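Local atomic coordinates of putative lipoprotein (Bacteroides fragilis, PDB entry 3QNK), a protein that probably serves as the substrate-binding lipoprotein of an outer-membrane glycan-uptake system, as SusD does for starch. Residues V191-D195 against K196-D200; T498-H502 against D503-R507; A401-T405 against G406-G410. One frame throughout, in Å; residues are numbered along the deposited sequence.

Contact 1: residues V191-D195 against K196-D200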
# COMPACT_ATOMS: atom_id res chain seq x y z
N VAL B 191 4.47 -13.34 -23.23
CA VAL B 191 4.85 -11.93 -23.45
C VAL B 191 4.93 -11.65 -24.99
O VAL B 191 4.39 -10.64 -25.46
CB VAL B 191 6.16 -11.58 -22.72
CG1 VAL B 191 6.58 -10.15 -23.00
CG2 VAL B 191 6.00 -11.76 -21.22
N GLU B 192 5.53 -12.58 -25.76
CA GLU B 192 5.63 -12.47 -27.21
C GLU B 192 4.25 -12.56 -27.88
O GLU B 192 4.00 -11.86 -28.85
CB GLU B 192 6.56 -13.56 -27.78
CG GLU B 192 8.04 -13.39 -27.44
CD GLU B 192 8.94 -14.61 -27.63
OE1 GLU B 192 8.44 -15.75 -27.50
OE2 GLU B 192 10.15 -14.43 -27.89
N LEU B 193 3.35 -13.41 -27.34
CA LEU B 193 2.00 -13.57 -27.89
C LEU B 193 1.17 -12.30 -27.64
O LEU B 193 0.43 -11.85 -28.53
CB LEU B 193 1.32 -14.81 -27.27
CG LEU B 193 -0.06 -15.21 -27.82
CD1 LEU B 193 0.03 -15.64 -29.28
CD2 LEU B 193 -0.68 -16.28 -26.98
N TYR B 194 1.31 -11.73 -26.43
CA TYR B 194 0.63 -10.50 -26.03
C TYR B 194 1.03 -9.36 -26.97
O TYR B 194 0.15 -8.59 -27.34
CB TYR B 194 0.92 -10.17 -24.54
CG TYR B 194 0.01 -10.89 -23.55
CD1 TYR B 194 -0.49 -12.16 -23.84
CD2 TYR B 194 -0.42 -10.28 -22.38
CE1 TYR B 194 -1.39 -12.80 -22.98
CE2 TYR B 194 -1.30 -10.93 -21.49
CZ TYR B 194 -1.76 -12.20 -21.79
OH TYR B 194 -2.59 -12.89 -20.93
N ASP B 195 2.29 -9.33 -27.49
CA ASP B 195 2.78 -8.31 -28.42
C ASP B 195 2.76 -8.77 -29.90
O ASP B 195 3.40 -8.14 -30.78
CB ASP B 195 4.20 -7.85 -28.03
CG ASP B 195 4.58 -6.52 -28.67
OD1 ASP B 195 3.65 -5.70 -28.93
OD2 ASP B 195 5.78 -6.32 -28.95
N LYS B 196 2.02 -9.86 -30.20
CA LYS B 196 1.82 -10.39 -31.54
C LYS B 196 3.14 -10.71 -32.30
O LYS B 196 3.19 -10.64 -33.54
CB LYS B 196 0.91 -9.45 -32.40
CG LYS B 196 -0.44 -9.15 -31.78
CD LYS B 196 -1.36 -8.56 -32.80
CE LYS B 196 -2.80 -8.46 -32.37
NZ LYS B 196 -3.61 -7.73 -33.39
N ARG B 197 4.18 -11.16 -31.55
CA ARG B 197 5.47 -11.60 -32.09
C ARG B 197 5.39 -13.10 -32.31
O ARG B 197 6.07 -13.88 -31.65
CB ARG B 197 6.62 -11.23 -31.12
CG ARG B 197 6.64 -9.77 -30.74
CD ARG B 197 7.85 -9.42 -29.91
NE ARG B 197 7.75 -8.05 -29.42
CZ ARG B 197 8.79 -7.28 -29.10
NH1 ARG B 197 10.03 -7.74 -29.21
NH2 ARG B 197 8.59 -6.04 -28.68
N TYR B 198 4.53 -13.51 -33.24
CA TYR B 198 4.17 -14.91 -33.51
C TYR B 198 5.34 -15.81 -33.92
O TYR B 198 5.46 -16.92 -33.36
CB TYR B 198 3.03 -15.00 -34.54
CG TYR B 198 1.81 -14.19 -34.17
CD1 TYR B 198 1.17 -14.37 -32.94
CD2 TYR B 198 1.28 -13.24 -35.04
CE1 TYR B 198 0.05 -13.62 -32.59
CE2 TYR B 198 0.15 -12.50 -34.71
CZ TYR B 198 -0.47 -12.70 -33.48
OH TYR B 198 -1.59 -11.98 -33.12
N GLU B 199 6.21 -15.35 -34.85
CA GLU B 199 7.38 -16.16 -35.27
C GLU B 199 8.25 -16.49 -34.03
O GLU B 199 8.73 -17.62 -33.92
CB GLU B 199 8.19 -15.48 -36.37
N ASP B 200 8.33 -15.54 -33.07
CA ASP B 200 9.08 -15.71 -31.82
C ASP B 200 8.41 -16.67 -30.85
O ASP B 200 9.11 -17.48 -30.25
CB ASP B 200 9.32 -14.36 -31.13
CG ASP B 200 10.22 -13.41 -31.90
OD1 ASP B 200 11.42 -13.77 -32.13
OD2 ASP B 200 9.74 -12.33 -32.30

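Contact 2: residues T498-H502 against D503-R507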
# COMPACT_ATOMS: atom_id res chain seq x y z
N THR B 498 -5.65 0.18 -18.82
CA THR B 498 -5.96 0.62 -17.44
C THR B 498 -5.53 2.08 -17.26
O THR B 498 -4.44 2.43 -17.73
CB THR B 498 -5.27 -0.31 -16.43
OG1 THR B 498 -5.82 -1.61 -16.64
CG2 THR B 498 -5.48 0.10 -14.97
N PRO B 499 -6.33 2.98 -16.62
CA PRO B 499 -5.85 4.38 -16.47
C PRO B 499 -4.65 4.47 -15.54
O PRO B 499 -4.51 3.66 -14.60
CB PRO B 499 -7.05 5.13 -15.89
CG PRO B 499 -7.97 4.14 -15.38
CD PRO B 499 -7.64 2.79 -15.95
N VAL B 500 -3.75 5.39 -15.84
CA VAL B 500 -2.63 5.67 -14.96
C VAL B 500 -3.26 6.49 -13.82
O VAL B 500 -4.06 7.40 -14.10
CB VAL B 500 -1.47 6.41 -15.69
CG1 VAL B 500 -0.40 6.89 -14.71
CG2 VAL B 500 -0.85 5.54 -16.79
N PRO B 501 -2.99 6.17 -12.54
CA PRO B 501 -3.58 6.95 -11.43
C PRO B 501 -3.36 8.47 -11.58
O PRO B 501 -2.26 8.89 -11.93
CB PRO B 501 -2.87 6.39 -10.21
CG PRO B 501 -2.57 5.01 -10.60
CD PRO B 501 -2.13 5.10 -12.01
N HIS B 502 -4.41 9.25 -11.41
CA HIS B 502 -4.45 10.71 -11.56
C HIS B 502 -3.33 11.45 -10.86
O HIS B 502 -2.72 12.34 -11.45
CB HIS B 502 -5.78 11.25 -11.05
CG HIS B 502 -5.93 12.74 -11.17
ND1 HIS B 502 -6.18 13.35 -12.40
CD2 HIS B 502 -5.85 13.70 -10.22
CE1 HIS B 502 -6.30 14.63 -12.13
NE2 HIS B 502 -6.09 14.89 -10.84
N ASP B 503 -3.08 11.10 -9.59
CA ASP B 503 -2.07 11.78 -8.77
C ASP B 503 -0.69 11.60 -9.35
O ASP B 503 0.14 12.50 -9.21
CB ASP B 503 -2.13 11.30 -7.31
CG ASP B 503 -3.28 11.87 -6.49
OD1 ASP B 503 -4.01 12.76 -7.02
OD2 ASP B 503 -3.42 11.48 -5.31
N GLU B 504 -0.46 10.48 -10.04
CA GLU B 504 0.81 10.16 -10.69
C GLU B 504 1.03 11.08 -11.91
O GLU B 504 2.14 11.62 -12.08
CB GLU B 504 0.81 8.68 -11.09
CG GLU B 504 2.19 8.06 -11.07
CD GLU B 504 2.81 7.78 -9.72
OE1 GLU B 504 2.08 7.79 -8.70
OE2 GLU B 504 4.04 7.51 -9.69
N ILE B 505 -0.03 11.28 -12.71
CA ILE B 505 -0.04 12.12 -13.91
C ILE B 505 0.17 13.60 -13.56
O ILE B 505 0.87 14.27 -14.32
CB ILE B 505 -1.39 11.95 -14.67
CG1 ILE B 505 -1.58 10.55 -15.22
CG2 ILE B 505 -1.60 13.03 -15.74
CD1 ILE B 505 -0.68 10.17 -16.36
N VAL B 506 -0.48 14.12 -12.49
CA VAL B 506 -0.41 15.53 -12.12
C VAL B 506 0.97 15.87 -11.52
O VAL B 506 1.38 17.03 -11.59
CB VAL B 506 -1.57 16.05 -11.20
CG1 VAL B 506 -2.92 15.75 -11.82
CG2 VAL B 506 -1.50 15.47 -9.80
N ARG B 507 1.65 14.87 -10.96
CA ARG B 507 2.98 14.90 -10.35
C ARG B 507 4.09 15.24 -11.37
O ARG B 507 5.07 15.90 -11.02
CB ARG B 507 3.27 13.50 -9.76
CG ARG B 507 4.26 13.44 -8.65
CD ARG B 507 3.91 12.32 -7.69
NE ARG B 507 4.49 11.03 -8.09
CZ ARG B 507 4.80 10.06 -7.24
NH1 ARG B 507 4.62 10.23 -5.93
NH2 ARG B 507 5.31 8.92 -7.68

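Contact 3: residues A401-T405 against G406-G410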
# COMPACT_ATOMS: atom_id res chain seq x y z
N ALA B 401 -0.04 -18.62 -32.39
CA ALA B 401 1.01 -18.04 -33.23
C ALA B 401 1.12 -18.75 -34.56
O ALA B 401 1.30 -18.09 -35.58
CB ALA B 401 2.34 -18.08 -32.51
N ARG B 402 0.97 -20.09 -34.57
CA ARG B 402 1.04 -20.87 -35.80
C ARG B 402 -0.06 -20.49 -36.74
O ARG B 402 0.22 -20.29 -37.93
CB ARG B 402 0.99 -22.37 -35.55
CG ARG B 402 2.34 -22.87 -35.22
CD ARG B 402 2.32 -24.22 -34.56
NE ARG B 402 3.65 -24.50 -34.04
CZ ARG B 402 4.60 -25.11 -34.72
NH1 ARG B 402 4.36 -25.57 -35.94
NH2 ARG B 402 5.81 -25.26 -34.18
N LEU B 403 -1.29 -20.34 -36.24
CA LEU B 403 -2.39 -19.95 -37.12
C LEU B 403 -2.12 -18.59 -37.77
O LEU B 403 -2.17 -18.49 -39.00
CB LEU B 403 -3.74 -19.93 -36.40
CG LEU B 403 -4.87 -19.57 -37.33
CD1 LEU B 403 -5.71 -20.74 -37.61
CD2 LEU B 403 -5.61 -18.40 -36.84
N GLU B 404 -1.78 -17.56 -36.96
CA GLU B 404 -1.51 -16.21 -37.44
C GLU B 404 -0.35 -16.15 -38.44
O GLU B 404 -0.29 -15.24 -39.25
CB GLU B 404 -1.24 -15.26 -36.27
CG GLU B 404 -2.40 -15.11 -35.30
CD GLU B 404 -3.76 -14.73 -35.86
OE1 GLU B 404 -3.84 -14.15 -36.97
OE2 GLU B 404 -4.76 -15.03 -35.17
N THR B 405 0.53 -17.14 -38.40
CA THR B 405 1.70 -17.34 -39.25
C THR B 405 1.30 -18.04 -40.57
O THR B 405 2.02 -17.95 -41.55
CB THR B 405 2.71 -18.11 -38.37
OG1 THR B 405 3.48 -17.13 -37.69
CG2 THR B 405 3.61 -19.09 -39.11
N GLY B 406 0.15 -18.72 -40.58
CA GLY B 406 -0.34 -19.44 -41.75
C GLY B 406 -0.18 -20.95 -41.69
O GLY B 406 -0.53 -21.65 -42.64
N ASP B 407 0.35 -21.46 -40.57
CA ASP B 407 0.56 -22.87 -40.32
C ASP B 407 -0.71 -23.42 -39.66
O ASP B 407 -0.72 -23.67 -38.44
CB ASP B 407 1.81 -23.07 -39.46
CG ASP B 407 2.19 -24.51 -39.14
OD1 ASP B 407 1.68 -25.43 -39.82
OD2 ASP B 407 3.02 -24.71 -38.23
N VAL B 408 -1.79 -23.58 -40.46
CA VAL B 408 -3.09 -24.07 -39.98
C VAL B 408 -2.96 -25.52 -39.48
O VAL B 408 -3.52 -25.86 -38.45
CB VAL B 408 -4.25 -23.92 -41.01
CG1 VAL B 408 -4.60 -22.45 -41.25
CG2 VAL B 408 -3.92 -24.60 -42.33
N GLU B 409 -2.18 -26.33 -40.18
CA GLU B 409 -2.00 -27.74 -39.81
C GLU B 409 -1.24 -27.87 -38.47
O GLU B 409 -1.68 -28.65 -37.63
CB GLU B 409 -1.34 -28.53 -40.95
CG GLU B 409 -1.44 -30.05 -40.79
CD GLU B 409 -2.77 -30.79 -40.66
OE1 GLU B 409 -3.83 -30.14 -40.48
OE2 GLU B 409 -2.75 -32.05 -40.70
N GLY B 410 -0.18 -27.06 -38.27
CA GLY B 410 0.59 -27.01 -37.04
C GLY B 410 -0.25 -26.54 -35.87
O GLY B 410 -0.12 -27.06 -34.75

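Contact 1: residues V191-D195 against K196-D200
Arg197 reaches back to Asp195 and takes one carboxylate oxygen with two of its nitrogens. NE of Arg197 stands 2.7 Å from OD2 of Asp195, and NH2 of Arg197 lies 2.8 Å from that same oxygen. OD2 sits at the side edge of the guanidinium and practically in its plane; both donors share it, and the carboxylate is turned 45° from the guanidinium plane. The arginine chain, extended from CG to NE, crosses the aspartate obliquely and offers its NE/NH2 side. Both partners have a second tie: OD2 of Asp195 also meets Lys150, and NH2 of Arg197 meets Asp154.

The backbone bonds form a Schellman motif that ends the helix. Arg197 N donates to Glu192 O at 2.8 Å, and Lys196 N donates to Leu193 O at 3.0 Å. Lys196 supplies the positive phi (55°) this turn demands. It is exposed, a place that suits a long charged side chain.

Apolar and mixed packing complete the corner. CD1 of Leu193 abuts the edge of the Tyr198 ring, 3.9 Å from CE1. The extended Glu192 side chain carries its carboxylate across CB of Asp200, OE2 to CB being 3.3 Å. OE2 of Glu192 and OD1 of Asp200 are 4.5 Å apart, like charges that probably disfavour each other somewhat; Lys188 and Lys203 give these acids only long, weak ion pairs. OE1 of Glu192 is hydrogen-bonded to Ser204, which gives this buried acid a partner.

The contact is thus the tight corner between helices 181-194 and 198-209, consistent with the alpha-alpha superhelix of SusD-like proteins. Helix 149-166 packs against Glu192, Asp195 and Arg197, helix 391-405 meets Leu193 and Tyr198, and helix 453-460 borders Leu193 and Tyr194.

Contact 2: residues T498-H502 against D503-R507
Val500 meets Ile505 through its CG1 branch, which lies 3.7 Å from CD1 of Ile505, the two side chains crossing at about a right angle. With CG1 anti to the backbone N (chi1 171°), that methyl is directed at the first turn of the helix. Trp77 of helix 76-93 lies against both Val500 and Glu504, so the loop that leads in from Thr498 and the helix it enters share a neighbour.

Pro501 occupies the N-cap position. A proline suits a place just before a helix, since its missing N-H costs the helix no bond. Its carbonyl oxygen is approached by two amides, Glu504 N at 3.1 Å and Ile505 N at 3.4 Å, both weak bonds. CB of Glu504 also rests against this oxygen.

His502 opens the helix, and its O receives Val506 N at 3.0 Å, a regular helical bond. Its imidazole, swung out with CG anti to the backbone N (chi1 -180°), is covered over one face by CG1 of Val506. This is a CH-pi contact, with the methyl 3.7 Å from the ring centroid and 25° off the normal. It lies toward the rim, nearest NE2 at 3.4 Å.

Chemically, one sound bond, Val506 N to His502 O, and two weak ones hold the first turn, together with the Val500-Ile505 contact. OD1 of Asp503 bonds to Ser57 of the second subunit, and Glu504 pairs with Arg507 within the helix in a salt bridge whose hydrogen bond is weak. Asp503, in the first turn, would be favoured there by the helix dipole. The methyl packs over one face of the imidazole, and a phosphate, probably from crystallisation, lies beside the ring.

Contact 3: residues A401-T405 against G406-G410
Gly406 N donates to Leu403 O at 2.8 Å, and Asp407 N to Arg402 O at 2.9 Å; together these bonds close a Schellman motif. Gly406 takes a phi of 104°, where a CB would be jammed against the preceding carbonyl oxygen, so glycine is what the turn calls for.

Beyond the turn, Asp407 divides its carboxylate between two partners. OD2 meets NH1 of Arg402 at 2.8 Å, a salt bridge whose hydrogen bond is weak. OD1 accepts from Gly410 N at 2.9 Å, with the amide well above the carboxylate plane, so the aspartate caps the following helix from its N-cap position. Having CG anti to the backbone N (chi1 -178°) lets one short acid serve both partners. Arg402 and Asp407 lie side by side and point the same way, with guanidinium and carboxylate planes 59° apart. The arginine's NE has its own partner in Asp398, so the group is held between two acids. Gly410, without a side chain, lets CD of Arg402 pass 3.7 Å from its C atom while its N bonds to Asp407.

On the other flank CD1 of Leu403 touches CG1 of Val408 at 4.2 Å, a modest apolar bridge over the corner.

Helix 391-405 thereby passes into helix 408-420 through a very short connection. Helix 432-446 packs on Leu403 and Val408, with Arg436 reaching Glu404 in a salt bridge, and helix 198-209 lies against Ala401, Arg402 and Glu404.

Contacts 1 and 3 are two helix-to-helix corners built on a Schellman motif, their centres about 13 Å apart. Asp407 makes a capping bond to the next helix, whereas Arg197 only occupies the N-cap position. The corners touch directly: Tyr198 O is 3.4 Å from CB of Ala401, and CD2 of Tyr198 is 3.5 Å from CB of Glu404, although about 200 residues separate them in sequence. Contact 2, a helix start, stands apart, its centre about 28 Å from that of contact 1 and about 40 Å from that of contact 3. It alone meets the second subunit. A phosphate lies beside it and an acetate near Tyr194 of contact 1, both probably from the crystallisation liquor.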